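Local atomic coordinates of histidine acid phosphatase (Hafnia alvei, PDB entry 4ARU), a protein that belongs to branch 2 of the histidine phosphatase superfamily, pairing a mixed alpha/beta domain with a mainly helical one. Residues E222-E227 against V235-I240; A6-E11 against D390-L395; A89-R94 against Q118-A123; T156-Y161 against D190-M195. One frame throughout, in Å; residues are numbered along the deposited sequence. Where two conformers were deposited one is given.

Interaction 1: E222-E227 against V235-I240; sequences EIFLLE and VAWGNI
Phe224 lays one face of its ring over the methyl group of Ala236, whose CB stands 3.6 Å from the ring centroid and only 14° off the ring normal, a well-centred CH-pi contact. Two further side chains reach the same ring obliquely: Trp237 brings CZ3 to 3.8 Å from Phe224 CE1, its indole plane nearly perpendicular to the phenyl (83°), and Ile240 sets CD1 3.9 Å from Phe224 CD2. About one turn further along the helix, Glu227 supplies the polar half of the contact. With its chain extended beyond CG (chi2 173°), it carries OE1 to the backbone of the loop, where Ala236 N donates a hydrogen bond of 2.9 Å that meets the oxygen nearly in line with its C-O bond. The residue that donates this bond is the one whose methyl covers the phenyl. Val235 packs alongside, CG1 lying 3.5 Å from Phe224 O. The indole is held from outside as well, through NE1 to Gln38 O. The contact thus folds the loop 235-240 back on helix 213-229, while Met168 and Val171 of helix 162-172 also touch Phe224 and Trp246 of helix 243-262 packs on Val235 and Ile240.

Interaction 2: A6-E11 against D390-L395; sequences AGFQLE and DGYCPL
Phe8 turns the edge of its ring toward the face of Tyr392, and this edge-to-face pair makes up the whole contact between two segments that lie 379 residues apart in the chain. The ring centroids are 4.9 Å apart and the planes are inclined at 58°, so the phenyl comes down on the phenol as a tilted T and not as a strict perpendicular. A single atom leads the approach: Phe8 CE2 stands 3.7 Å above the plane of the Tyr392 ring, over its centre, and is therefore almost equally distant from all six ring carbons, with 3.9 Å to Tyr392 CE2. Phe8 CD2 follows behind it, 4.0 Å from Tyr392 CZ on the hydroxyl-bearing side. Such a placement directs the C-H of the leading carbon at the pi cloud, the electrostatically favourable way for two aromatic rings to meet at an angle. The backbones stay well apart, 10.8 Å between Phe8 CA and Tyr392 CA, and the two side chains span the gap between them. Asp390 OD1 lies in the plane of the Tyr392 ring, at its edge; that oxygen is itself hydrogen-bonded to Thr388 OG1. Further aromatics extend the cluster, Trp341 meeting Tyr392 edge-to-face and Tyr349 meeting Phe8 with nearly parallel planes. Within the sheet, strands 9-18 and 393-394 are separated by 335-342 and 348-356, the strands that carry Trp341 and Tyr349, and 393-394 is tied to Cys384 by the Cys393 disulfide.

Interaction 3: A89-R94 against Q118-A123; sequences ADVDQR and QNTQQA
Val91 meets the turn 119-122 with its branched side chain set against backbone, not against another apolar side chain. Its CB lies 3.6 Å from Thr120 O. Both methyls reach Gln122 O at 3.9 Å; CG1 also lies 3.8 Å from Thr120 CA, and CG2 leans on Thr120 O. The valine's chi1 of -68°, with CG1 on the N side of its own backbone, presents both methyls to the turn. Thr120 answers with its CB, 3.9 Å from Val91 CB. One water joins the two backbones, donating to Thr120 O at 3.0 Å and, weakly, to Val91 O. In the next shell, Asp90 OD1 accepts from Val91 N at 2.8 Å, approached from above the carboxylate plane, and Asp90 OD2 is hydrogen-bonded to His306 NE2. Asn119 OD1 accepts from Gln121 N in an Asx turn, which braces the type I turn carrying Thr120. Val91 lies in the link between strand 85-89 and helix 93-106, and the turn follows strand 115-116, the parallel partner of 85-89. Chemically, the segments meet through van der Waals packing and one bridging water, with no direct hydrogen bond between them; backbone polar atoms are served by that water, by bonds within each segment, and by partners just outside, Arg96 at Val91 O and Gln117 at Asn119 O.

Interaction 4: T156-Y161 against D190-M195; sequences TLNQRY and DFSQAM
Asn158 reaches toward the short helix 191-194 from its CB, which already lies 3.2 Å from Ser192 OG. With CG beside the backbone N (chi1 -68°) and 3.8 Å from Ser192 OG, the carboxamide then runs on past the serine to the helix end. OD1 turns to Ser197 OG, its hydrogen-bonding partner outside the two segments. ND2, at the other corner of the amide, does most of the work across the contact. Its one good bond runs to Met195 O, 2.9 Å long with an N-H...O angle of 164°; the acceptor lies in the amide plane of Asn158, although the nitrogen sits well above the plane of the Met195 carbonyl. Two weak bonds accompany it, to Ser192 O at 3.0 Å and to Ser192 OG at 3.3 Å. The amide is thus held at both corners, which should fix its flip. Ser192 OG is itself hydrogen-bonded to Gln162 OE1, and a water donates to it at 2.7 Å and to Gln159 OE1, adding a bridge between the segments. At the start of the same helix, Asp190 OD1 accepts from Gln193 N at 3.0 Å through its anti lone pair. One end therefore carries a classical N-cap, and the other has a carbonyl gripped by an asparagine from the turn before helix 162-172: a short helix pinned at both ends within the helical part of this histidine acid phosphatase.

Overall arrangement
The four contacts sample both halves of the histidine phosphatase fold. Interactions 1 and 4 belong to the helical part, with centres 21 Å apart; both rest on helix 162-172, which Phe224 touches in one and Asn158 in the other. Interaction 2 lies across the chain's centre from both, its centre 46 Å from that of interaction 4, and it joins segments near the two ends of the chain; the Tyr392 side chain is about 10 Å from the bound potassium ion. Interaction 3 comes within about 9 Å of interaction 1 between nearest atoms. A bound L(+)-tartaric acid, probably from the crystallisation liquor, lies about 6 Å from its Thr120 side chain and is hydrogen-bonded by Arg94.

Interaction 1: E222-E227 against V235-I240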
loop_
_atom_site.group_PDB
_atom_site.type_symbol
_atom_site.label_atom_id
_atom_site.label_comp_id
_atom_site.label_asym_id
_atom_site.label_seq_id
_atom_site.Cartn_x
_atom_site.Cartn_y
_atom_site.Cartn_z
ATOM N N GLU A 222 -5.294 7.419 9.861
ATOM C CA GLU A 222 -5.755 6.483 8.853
ATOM C C GLU A 222 -7.197 6.023 9.120
ATOM O O GLU A 222 -8.002 5.869 8.166
ATOM C CB GLU A 222 -4.763 5.305 8.744
ATOM C CG GLU A 222 -5.183 4.220 7.807
ATOM C CD GLU A 222 -5.091 4.578 6.335
ATOM O OE1 GLU A 222 -4.406 5.590 5.963
ATOM O OE2 GLU A 222 -5.713 3.853 5.527
ATOM N N ILE A 223 -7.550 5.830 10.382
ATOM C CA ILE A 223 -8.934 5.462 10.687
ATOM C C ILE A 223 -9.897 6.574 10.232
ATOM O O ILE A 223 -10.962 6.295 9.674
ATOM C CB ILE A 223 -9.136 5.071 12.171
ATOM C CG1 ILE A 223 -8.381 3.752 12.397
ATOM C CG2 ILE A 223 -10.626 5.064 12.527
ATOM C CD1 ILE A 223 -8.242 3.384 13.848
ATOM N N PHE A 224 -9.567 7.852 10.465
ATOM C CA PHE A 224 -10.435 8.916 10.011
ATOM C C PHE A 224 -10.574 8.881 8.490
ATOM O O PHE A 224 -11.664 9.057 7.972
ATOM C CB PHE A 224 -9.894 10.279 10.444
ATOM C CG PHE A 224 -9.776 10.467 11.938
ATOM C CD1 PHE A 224 -10.630 9.870 12.851
ATOM C CD2 PHE A 224 -8.805 11.300 12.427
ATOM C CE1 PHE A 224 -10.498 10.087 14.219
ATOM C CE2 PHE A 224 -8.666 11.528 13.805
ATOM C CZ PHE A 224 -9.499 10.920 14.690
ATOM N N LEU A 225 -9.469 8.657 7.786
ATOM C CA LEU A 225 -9.530 8.596 6.337
ATOM C C LEU A 225 -10.447 7.437 5.903
ATOM O O LEU A 225 -11.213 7.550 4.943
ATOM C CB LEU A 225 -8.132 8.383 5.786
ATOM C CG LEU A 225 -8.089 8.428 4.247
ATOM C CD1 LEU A 225 -6.974 9.332 3.820
ATOM C CD2 LEU A 225 -7.987 7.077 3.598
ATOM N N LEU A 226 -10.315 6.316 6.596
ATOM C CA LEU A 226 -11.172 5.160 6.313
ATOM C C LEU A 226 -12.641 5.461 6.565
ATOM O O LEU A 226 -13.488 5.099 5.769
ATOM C CB LEU A 226 -10.739 3.901 7.056
ATOM C CG LEU A 226 -9.388 3.314 6.658
ATOM C CD1 LEU A 226 -8.855 2.251 7.641
ATOM C CD2 LEU A 226 -9.495 2.702 5.283
ATOM N N GLU A 227 -12.942 6.169 7.650
ATOM C CA GLU A 227 -14.320 6.551 7.948
ATOM C C GLU A 227 -14.888 7.394 6.789
ATOM O O GLU A 227 -16.013 7.239 6.365
ATOM C CB GLU A 227 -14.395 7.400 9.205
ATOM C CG GLU A 227 -14.085 6.642 10.510
ATOM C CD GLU A 227 -14.012 7.553 11.716
ATOM O OE1 GLU A 227 -14.111 8.776 11.521
ATOM O OE2 GLU A 227 -13.883 7.049 12.861
ATOM N N VAL A 235 -17.293 11.703 10.566
ATOM C CA VAL A 235 -15.865 11.395 10.468
ATOM C C VAL A 235 -15.156 12.187 11.532
ATOM O O VAL A 235 -15.316 13.405 11.620
ATOM C CB VAL A 235 -15.315 11.772 9.070
ATOM C CG1 VAL A 235 -13.812 11.632 9.019
ATOM C CG2 VAL A 235 -15.996 10.917 8.000
ATOM N N ALA A 236 -14.420 11.505 12.390
ATOM C CA ALA A 236 -13.694 12.173 13.438
ATOM C C ALA A 236 -14.611 13.150 14.189
ATOM O O ALA A 236 -14.230 14.267 14.529
ATOM C CB ALA A 236 -12.474 12.882 12.885
ATOM N N TRP A 237 -15.825 12.699 14.486
ATOM C CA TRP A 237 -16.772 13.489 15.273
ATOM C C TRP A 237 -17.066 14.889 14.736
ATOM O O TRP A 237 -17.368 15.810 15.486
ATOM C CB TRP A 237 -16.378 13.524 16.767
ATOM C CG TRP A 237 -15.985 12.133 17.226
ATOM C CD1 TRP A 237 -16.831 11.137 17.565
ATOM C CD2 TRP A 237 -14.673 11.599 17.336
ATOM N NE1 TRP A 237 -16.141 10.001 17.849
ATOM C CE2 TRP A 237 -14.800 10.249 17.709
ATOM C CE3 TRP A 237 -13.401 12.123 17.122
ATOM C CZ2 TRP A 237 -13.702 9.419 17.891
ATOM C CZ3 TRP A 237 -12.308 11.267 17.306
ATOM C CH2 TRP A 237 -12.478 9.961 17.704
ATOM N N GLY A 238 -16.955 15.024 13.424
ATOM C CA GLY A 238 -17.163 16.277 12.750
ATOM C C GLY A 238 -16.017 17.278 12.873
ATOM O O GLY A 238 -16.204 18.431 12.502
ATOM N N ASN A 239 -14.835 16.846 13.298
ATOM C CA ASN A 239 -13.752 17.751 13.618
ATOM C C ASN A 239 -12.697 17.955 12.547
ATOM O O ASN A 239 -11.770 18.699 12.813
ATOM C CB ASN A 239 -13.105 17.339 14.918
ATOM C CG ASN A 239 -14.033 17.479 16.084
ATOM O OD1 ASN A 239 -14.960 18.285 16.039
ATOM N ND2 ASN A 239 -13.805 16.690 17.135
ATOM N N ILE A 240 -12.867 17.372 11.362
ATOM C CA ILE A 240 -11.959 17.620 10.226
ATOM C C ILE A 240 -12.757 18.392 9.168
ATOM O O ILE A 240 -13.784 17.905 8.642
ATOM C CB ILE A 240 -11.346 16.328 9.658
ATOM C CG1 ILE A 240 -10.664 15.538 10.750
ATOM C CG2 ILE A 240 -10.374 16.712 8.548
ATOM C CD1 ILE A 240 -10.240 14.170 10.283
#

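Interaction 2: A6-E11 against D390-L395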
loop_
_atom_site.group_PDB
_atom_site.type_symbol
_atom_site.label_atom_id
_atom_site.label_comp_id
_atom_site.label_asym_id
_atom_site.label_seq_id
_atom_site.Cartn_x
_atom_site.Cartn_y
_atom_site.Cartn_z
ATOM N N ALA A 6 5.151 6.302 -30.429
ATOM C CA ALA A 6 4.907 5.516 -31.637
ATOM C C ALA A 6 5.651 4.218 -31.556
ATOM O O ALA A 6 6.833 4.183 -31.253
ATOM C CB ALA A 6 5.330 6.278 -32.867
ATOM N N GLY A 7 4.955 3.122 -31.845
ATOM C CA GLY A 7 5.647 1.829 -31.910
ATOM C C GLY A 7 5.706 1.074 -30.575
ATOM O O GLY A 7 6.065 -0.100 -30.548
ATOM N N PHE A 8 5.449 1.750 -29.481
ATOM C CA PHE A 8 5.481 1.087 -28.178
ATOM C C PHE A 8 4.282 0.168 -28.034
ATOM O O PHE A 8 3.155 0.506 -28.434
ATOM C CB PHE A 8 5.502 2.112 -27.035
ATOM C CG PHE A 8 6.896 2.573 -26.625
ATOM C CD1 PHE A 8 7.810 3.010 -27.556
ATOM C CD2 PHE A 8 7.242 2.596 -25.288
ATOM C CE1 PHE A 8 9.092 3.445 -27.157
ATOM C CE2 PHE A 8 8.504 3.039 -24.886
ATOM C CZ PHE A 8 9.408 3.459 -25.816
ATOM N N GLN A 9 4.522 -0.964 -27.402
ATOM C CA GLN A 9 3.469 -1.976 -27.134
ATOM C C GLN A 9 3.477 -2.377 -25.696
ATOM O O GLN A 9 4.496 -2.683 -25.164
ATOM C CB GLN A 9 3.767 -3.221 -27.974
ATOM C CG GLN A 9 3.857 -3.012 -29.466
ATOM C CD GLN A 9 2.518 -2.672 -30.127
ATOM O OE1 GLN A 9 1.453 -2.890 -29.549
ATOM N NE2 GLN A 9 2.577 -2.181 -31.343
ATOM N N LEU A 10 2.308 -2.406 -25.053
ATOM C CA LEU A 10 2.194 -2.873 -23.680
ATOM C C LEU A 10 2.065 -4.392 -23.657
ATOM O O LEU A 10 1.064 -4.936 -24.181
ATOM C CB LEU A 10 0.979 -2.253 -22.997
ATOM C CG LEU A 10 0.751 -2.687 -21.534
ATOM C CD1 LEU A 10 1.900 -2.357 -20.603
ATOM C CD2 LEU A 10 -0.548 -2.058 -21.029
ATOM N N GLU A 11 3.065 -5.106 -23.132
ATOM C CA GLU A 11 3.075 -6.583 -23.188
ATOM C C GLU A 11 2.419 -7.214 -21.948
ATOM O O GLU A 11 1.808 -8.262 -22.051
ATOM C CB GLU A 11 4.491 -7.125 -23.325
ATOM C CG GLU A 11 5.062 -6.806 -24.707
ATOM C CD GLU A 11 6.234 -7.653 -25.090
ATOM O OE1 GLU A 11 6.823 -8.281 -24.193
ATOM O OE2 GLU A 11 6.545 -7.701 -26.293
ATOM N N ASP A 390 10.127 10.417 -20.280
ATOM C CA ASP A 390 8.724 9.971 -20.229
ATOM C C ASP A 390 8.520 8.704 -19.424
ATOM O O ASP A 390 7.394 8.170 -19.364
ATOM C CB ASP A 390 8.088 9.931 -21.645
ATOM C CG ASP A 390 8.872 9.155 -22.662
ATOM O OD1 ASP A 390 9.995 8.672 -22.415
ATOM O OD2 ASP A 390 8.386 9.068 -23.817
ATOM N N GLY A 391 9.538 8.306 -18.648
ATOM C CA GLY A 391 9.309 7.407 -17.538
ATOM C C GLY A 391 9.668 5.958 -17.688
ATOM O O GLY A 391 9.453 5.177 -16.791
ATOM N N TYR A 392 10.249 5.605 -18.828
ATOM C CA TYR A 392 10.555 4.206 -19.138
ATOM C C TYR A 392 11.956 3.820 -18.681
ATOM O O TYR A 392 12.946 4.421 -19.108
ATOM C CB TYR A 392 10.399 3.924 -20.662
ATOM C CG TYR A 392 8.993 4.226 -21.144
ATOM C CD1 TYR A 392 7.966 3.310 -20.967
ATOM C CD2 TYR A 392 8.697 5.401 -21.748
ATOM C CE1 TYR A 392 6.683 3.585 -21.387
ATOM C CE2 TYR A 392 7.407 5.670 -22.210
ATOM C CZ TYR A 392 6.417 4.746 -21.983
ATOM O OH TYR A 392 5.131 5.081 -22.400
ATOM N N CYS A 393 12.038 2.810 -17.825
ATOM C CA CYS A 393 13.290 2.293 -17.327
ATOM C C CYS A 393 13.648 1.043 -18.123
ATOM O O CYS A 393 12.884 0.093 -18.076
ATOM C CB CYS A 393 13.101 1.920 -15.843
ATOM S SG CYS A 393 14.577 1.231 -15.058
ATOM N N PRO A 394 14.795 0.978 -18.806
ATOM C CA PRO A 394 15.157 -0.281 -19.488
ATOM C C PRO A 394 15.052 -1.490 -18.550
ATOM O O PRO A 394 15.479 -1.419 -17.409
ATOM C CB PRO A 394 16.611 -0.110 -19.899
ATOM C CG PRO A 394 16.894 1.327 -19.838
ATOM C CD PRO A 394 15.917 1.958 -18.887
ATOM N N LEU A 395 14.398 -2.557 -18.992
ATOM C CA LEU A 395 14.219 -3.722 -18.133
ATOM C C LEU A 395 15.576 -4.252 -17.655
ATOM O O LEU A 395 15.701 -4.663 -16.498
ATOM C CB LEU A 395 13.471 -4.839 -18.875
ATOM C CG LEU A 395 13.332 -6.147 -18.078
ATOM C CD1 LEU A 395 12.546 -5.926 -16.808
ATOM C CD2 LEU A 395 12.679 -7.203 -18.935
#

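Interaction 3: A89-R94 against Q118-A123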
loop_
_atom_site.group_PDB
_atom_site.type_symbol
_atom_site.label_atom_id
_atom_site.label_comp_id
_atom_site.label_asym_id
_atom_site.label_seq_id
_atom_site.Cartn_x
_atom_site.Cartn_y
_atom_site.Cartn_z
ATOM N N ALA A 89 -3.881 -13.187 -3.851
ATOM C CA ALA A 89 -4.245 -12.398 -2.696
ATOM C C ALA A 89 -3.617 -12.959 -1.448
ATOM O O ALA A 89 -3.459 -14.171 -1.327
ATOM C CB ALA A 89 -5.769 -12.399 -2.502
ATOM N N ASP A 90 -3.300 -12.062 -0.501
ATOM C CA ASP A 90 -2.906 -12.514 0.819
ATOM C C ASP A 90 -4.083 -13.205 1.491
ATOM O O ASP A 90 -5.221 -13.131 1.053
ATOM C CB ASP A 90 -2.399 -11.343 1.675
ATOM C CG ASP A 90 -1.516 -11.772 2.854
ATOM O OD1 ASP A 90 -1.141 -12.947 3.021
ATOM O OD2 ASP A 90 -1.210 -10.814 3.621
ATOM N N VAL A 91 -3.781 -13.849 2.600
ATOM C CA VAL A 91 -4.699 -14.754 3.275
ATOM C C VAL A 91 -5.916 -14.100 3.919
ATOM O O VAL A 91 -6.897 -14.810 4.183
ATOM C CB VAL A 91 -3.982 -15.590 4.343
ATOM C CG1 VAL A 91 -3.070 -16.521 3.628
ATOM C CG2 VAL A 91 -3.238 -14.782 5.402
ATOM N N ASP A 92 -5.826 -12.802 4.215
ATOM C CA ASP A 92 -6.869 -12.150 4.990
ATOM C C ASP A 92 -8.168 -12.001 4.196
ATOM O O ASP A 92 -8.187 -11.947 2.977
ATOM C CB ASP A 92 -6.385 -10.768 5.441
ATOM C CG ASP A 92 -5.139 -10.840 6.256
ATOM O OD1 ASP A 92 -5.163 -11.589 7.271
ATOM O OD2 ASP A 92 -4.138 -10.237 5.824
ATOM N N GLN A 93 -9.268 -11.928 4.911
ATOM C CA GLN A 93 -10.537 -11.646 4.294
ATOM C C GLN A 93 -10.425 -10.390 3.423
ATOM O O GLN A 93 -10.916 -10.326 2.277
ATOM C CB GLN A 93 -11.630 -11.505 5.376
ATOM C CG GLN A 93 -13.043 -11.260 4.853
ATOM C CD GLN A 93 -13.430 -9.817 4.680
ATOM O OE1 GLN A 93 -12.635 -8.929 4.774
ATOM N NE2 GLN A 93 -14.712 -9.612 4.387
ATOM N N ARG A 94 -9.794 -9.347 3.950
ATOM C CA ARG A 94 -9.804 -8.045 3.270
ATOM C C ARG A 94 -9.082 -8.139 1.927
ATOM O O ARG A 94 -9.492 -7.471 0.968
ATOM C CB ARG A 94 -9.244 -6.950 4.167
ATOM C CG ARG A 94 -7.835 -7.162 4.682
ATOM C CD ARG A 94 -7.461 -6.013 5.653
ATOM N NE ARG A 94 -6.206 -6.288 6.335
ATOM C CZ ARG A 94 -6.097 -6.918 7.487
ATOM N NH1 ARG A 94 -7.183 -7.369 8.098
ATOM N NH2 ARG A 94 -4.910 -7.140 8.028
ATOM N N GLN A 118 -3.124 -21.856 0.498
ATOM C CA GLN A 118 -4.130 -22.794 1.009
ATOM C C GLN A 118 -4.510 -22.609 2.464
ATOM O O GLN A 118 -5.698 -22.595 2.844
ATOM C CB GLN A 118 -3.577 -24.187 0.866
ATOM C CG GLN A 118 -3.607 -24.692 -0.556
ATOM C CD GLN A 118 -4.963 -25.344 -0.936
ATOM O OE1 GLN A 118 -6.059 -24.932 -0.520
ATOM N NE2 GLN A 118 -4.876 -26.336 -1.769
ATOM N N ASN A 119 -3.494 -22.555 3.308
ATOM C CA ASN A 119 -3.711 -22.344 4.719
ATOM C C ASN A 119 -3.786 -20.866 5.071
ATOM O O ASN A 119 -2.774 -20.169 5.081
ATOM C CB ASN A 119 -2.604 -23.028 5.535
ATOM C CG ASN A 119 -2.925 -23.060 7.011
ATOM O OD1 ASN A 119 -3.529 -22.163 7.568
ATOM N ND2 ASN A 119 -2.527 -24.113 7.646
ATOM N N THR A 120 -4.992 -20.350 5.317
ATOM C CA THR A 120 -5.178 -18.951 5.610
ATOM C C THR A 120 -4.916 -18.533 7.050
ATOM O O THR A 120 -4.968 -17.349 7.325
ATOM C CB THR A 120 -6.590 -18.424 5.205
ATOM O OG1 THR A 120 -7.590 -19.142 5.927
ATOM C CG2 THR A 120 -6.820 -18.601 3.725
ATOM N N GLN A 121 -4.597 -19.491 7.921
ATOM C CA GLN A 121 -4.361 -19.268 9.337
ATOM C C GLN A 121 -2.855 -19.027 9.615
ATOM O O GLN A 121 -2.442 -18.922 10.780
ATOM C CB GLN A 121 -4.852 -20.502 10.123
ATOM C CG GLN A 121 -6.268 -20.993 9.789
ATOM C CD GLN A 121 -7.304 -19.933 10.080
ATOM O OE1 GLN A 121 -7.006 -18.945 10.753
ATOM N NE2 GLN A 121 -8.518 -20.116 9.566
ATOM N N GLN A 122 -2.038 -19.072 8.572
ATOM C CA GLN A 122 -0.602 -18.868 8.701
ATOM C C GLN A 122 -0.247 -17.780 7.707
ATOM O O GLN A 122 -0.908 -17.609 6.689
ATOM C CB GLN A 122 0.182 -20.111 8.337
ATOM C CG GLN A 122 -0.125 -21.332 9.181
ATOM C CD GLN A 122 0.830 -22.445 8.863
ATOM O OE1 GLN A 122 1.213 -22.645 7.704
ATOM N NE2 GLN A 122 1.231 -23.173 9.883
ATOM N N ALA A 123 0.818 -17.043 7.996
ATOM C CA ALA A 123 1.342 -16.035 7.095
ATOM C C ALA A 123 1.706 -16.629 5.730
ATOM O O ALA A 123 2.160 -17.732 5.630
ATOM C CB ALA A 123 2.562 -15.369 7.712
HETATM O O HOH W 1 -6.662 -14.882 7.525
#

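Interaction 4: T156-Y161 against D190-M195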
loop_
_atom_site.group_PDB
_atom_site.type_symbol
_atom_site.label_atom_id
_atom_site.label_comp_id
_atom_site.label_asym_id
_atom_site.label_seq_id
_atom_site.Cartn_x
_atom_site.Cartn_y
_atom_site.Cartn_z
ATOM N N THR A 156 13.290 11.688 19.797
ATOM C CA THR A 156 13.012 13.114 19.569
ATOM C C THR A 156 12.008 13.372 18.450
ATOM O O THR A 156 11.737 14.509 18.091
ATOM C CB THR A 156 14.323 13.922 19.294
ATOM O OG1 THR A 156 14.851 13.619 17.990
ATOM C CG2 THR A 156 15.375 13.677 20.340
ATOM N N LEU A 157 11.443 12.311 17.887
ATOM C CA LEU A 157 10.618 12.449 16.674
ATOM C C LEU A 157 9.412 13.364 16.849
ATOM O O LEU A 157 9.023 14.046 15.897
ATOM C CB LEU A 157 10.138 11.079 16.219
ATOM C CG LEU A 157 9.497 11.016 14.836
ATOM C CD1 LEU A 157 10.509 11.278 13.743
ATOM C CD2 LEU A 157 8.800 9.697 14.605
ATOM N N ASN A 158 8.783 13.390 18.025
ATOM C CA ASN A 158 7.585 14.207 18.158
ATOM C C ASN A 158 7.897 15.684 17.876
ATOM O O ASN A 158 7.000 16.438 17.489
ATOM C CB ASN A 158 6.976 14.165 19.569
ATOM C CG ASN A 158 6.384 12.808 19.931
ATOM O OD1 ASN A 158 6.417 11.863 19.135
ATOM N ND2 ASN A 158 5.792 12.757 21.131
ATOM N N GLN A 159 9.119 16.106 18.149
ATOM C CA GLN A 159 9.488 17.505 17.960
ATOM C C GLN A 159 9.439 17.964 16.507
ATOM O O GLN A 159 9.418 19.190 16.269
ATOM C CB GLN A 159 10.837 17.786 18.601
ATOM C CG GLN A 159 10.858 17.601 20.123
ATOM C CD GLN A 159 9.597 18.103 20.851
ATOM O OE1 GLN A 159 8.868 17.314 21.501
ATOM N NE2 GLN A 159 9.296 19.389 20.712
ATOM N N ARG A 160 9.455 17.015 15.587
ATOM C CA ARG A 160 9.380 17.282 14.160
ATOM C C ARG A 160 7.946 17.580 13.734
ATOM O O ARG A 160 7.705 18.140 12.657
ATOM C CB ARG A 160 9.929 16.083 13.365
ATOM C CG ARG A 160 9.850 16.194 11.856
ATOM C CD ARG A 160 10.601 15.069 11.215
ATOM N NE ARG A 160 12.034 15.179 11.442
ATOM C CZ ARG A 160 12.912 14.234 11.139
ATOM N NH1 ARG A 160 12.485 13.041 10.664
ATOM N NH2 ARG A 160 14.218 14.487 11.336
ATOM N N TYR A 161 6.982 17.172 14.541
ATOM C CA TYR A 161 5.570 17.179 14.151
ATOM C C TYR A 161 4.669 17.881 15.149
ATOM O O TYR A 161 3.521 17.463 15.366
ATOM C CB TYR A 161 5.087 15.736 13.913
ATOM C CG TYR A 161 5.831 15.053 12.825
ATOM C CD1 TYR A 161 5.657 15.408 11.508
ATOM C CD2 TYR A 161 6.754 14.082 13.123
ATOM C CE1 TYR A 161 6.376 14.772 10.490
ATOM C CE2 TYR A 161 7.500 13.456 12.138
ATOM C CZ TYR A 161 7.310 13.803 10.819
ATOM O OH TYR A 161 8.061 13.255 9.793
ATOM N N ASP A 190 -0.560 17.061 27.712
ATOM C CA ASP A 190 -0.256 17.441 26.317
ATOM C C ASP A 190 0.033 16.161 25.538
ATOM O O ASP A 190 0.804 15.341 25.983
ATOM C CB ASP A 190 0.973 18.380 26.304
ATOM C CG ASP A 190 1.442 18.730 24.905
ATOM O OD1 ASP A 190 2.264 17.990 24.339
ATOM O OD2 ASP A 190 0.963 19.758 24.364
ATOM N N PHE A 191 -0.588 16.000 24.372
ATOM C CA PHE A 191 -0.538 14.758 23.612
ATOM C C PHE A 191 0.890 14.372 23.311
ATOM O O PHE A 191 1.302 13.239 23.560
ATOM C CB PHE A 191 -1.376 14.920 22.335
ATOM C CG PHE A 191 -1.572 13.648 21.530
ATOM C CD1 PHE A 191 -2.478 12.687 21.943
ATOM C CD2 PHE A 191 -0.963 13.464 20.302
ATOM C CE1 PHE A 191 -2.712 11.561 21.183
ATOM C CE2 PHE A 191 -1.189 12.326 19.546
ATOM C CZ PHE A 191 -2.054 11.371 19.986
ATOM N N SER A 192 1.670 15.311 22.798
ATOM C CA SER A 192 3.078 15.042 22.470
ATOM C C SER A 192 3.941 14.724 23.721
ATOM O O SER A 192 4.703 13.759 23.701
ATOM C CB SER A 192 3.679 16.229 21.712
ATOM O OG SER A 192 5.085 16.009 21.456
ATOM N N GLN A 193 3.815 15.515 24.770
ATOM C CA GLN A 193 4.612 15.354 25.985
ATOM C C GLN A 193 4.273 14.030 26.668
ATOM O O GLN A 193 5.152 13.363 27.205
ATOM C CB GLN A 193 4.311 16.511 26.941
ATOM C CG GLN A 193 5.245 16.620 28.147
ATOM C CD GLN A 193 4.988 15.572 29.217
ATOM O OE1 GLN A 193 3.853 15.176 29.436
ATOM N NE2 GLN A 193 6.050 15.117 29.889
ATOM N N ALA A 194 2.991 13.688 26.664
ATOM C CA ALA A 194 2.511 12.471 27.323
ATOM C C ALA A 194 3.033 11.187 26.675
ATOM O O ALA A 194 3.121 10.155 27.351
ATOM C CB ALA A 194 1.002 12.456 27.370
ATOM N N MET A 195 3.317 11.243 25.370
ATOM C CA MET A 195 3.615 10.064 24.569
ATOM C C MET A 195 4.837 10.289 23.690
ATOM O O MET A 195 4.739 10.358 22.475
ATOM C CB MET A 195 2.421 9.663 23.700
ATOM C CG MET A 195 1.273 9.202 24.563
ATOM S SD MET A 195 -0.165 8.730 23.552
ATOM C CE MET A 195 -1.341 9.944 24.103
HETATM O O HOH W 2 6.559 17.211 23.427
#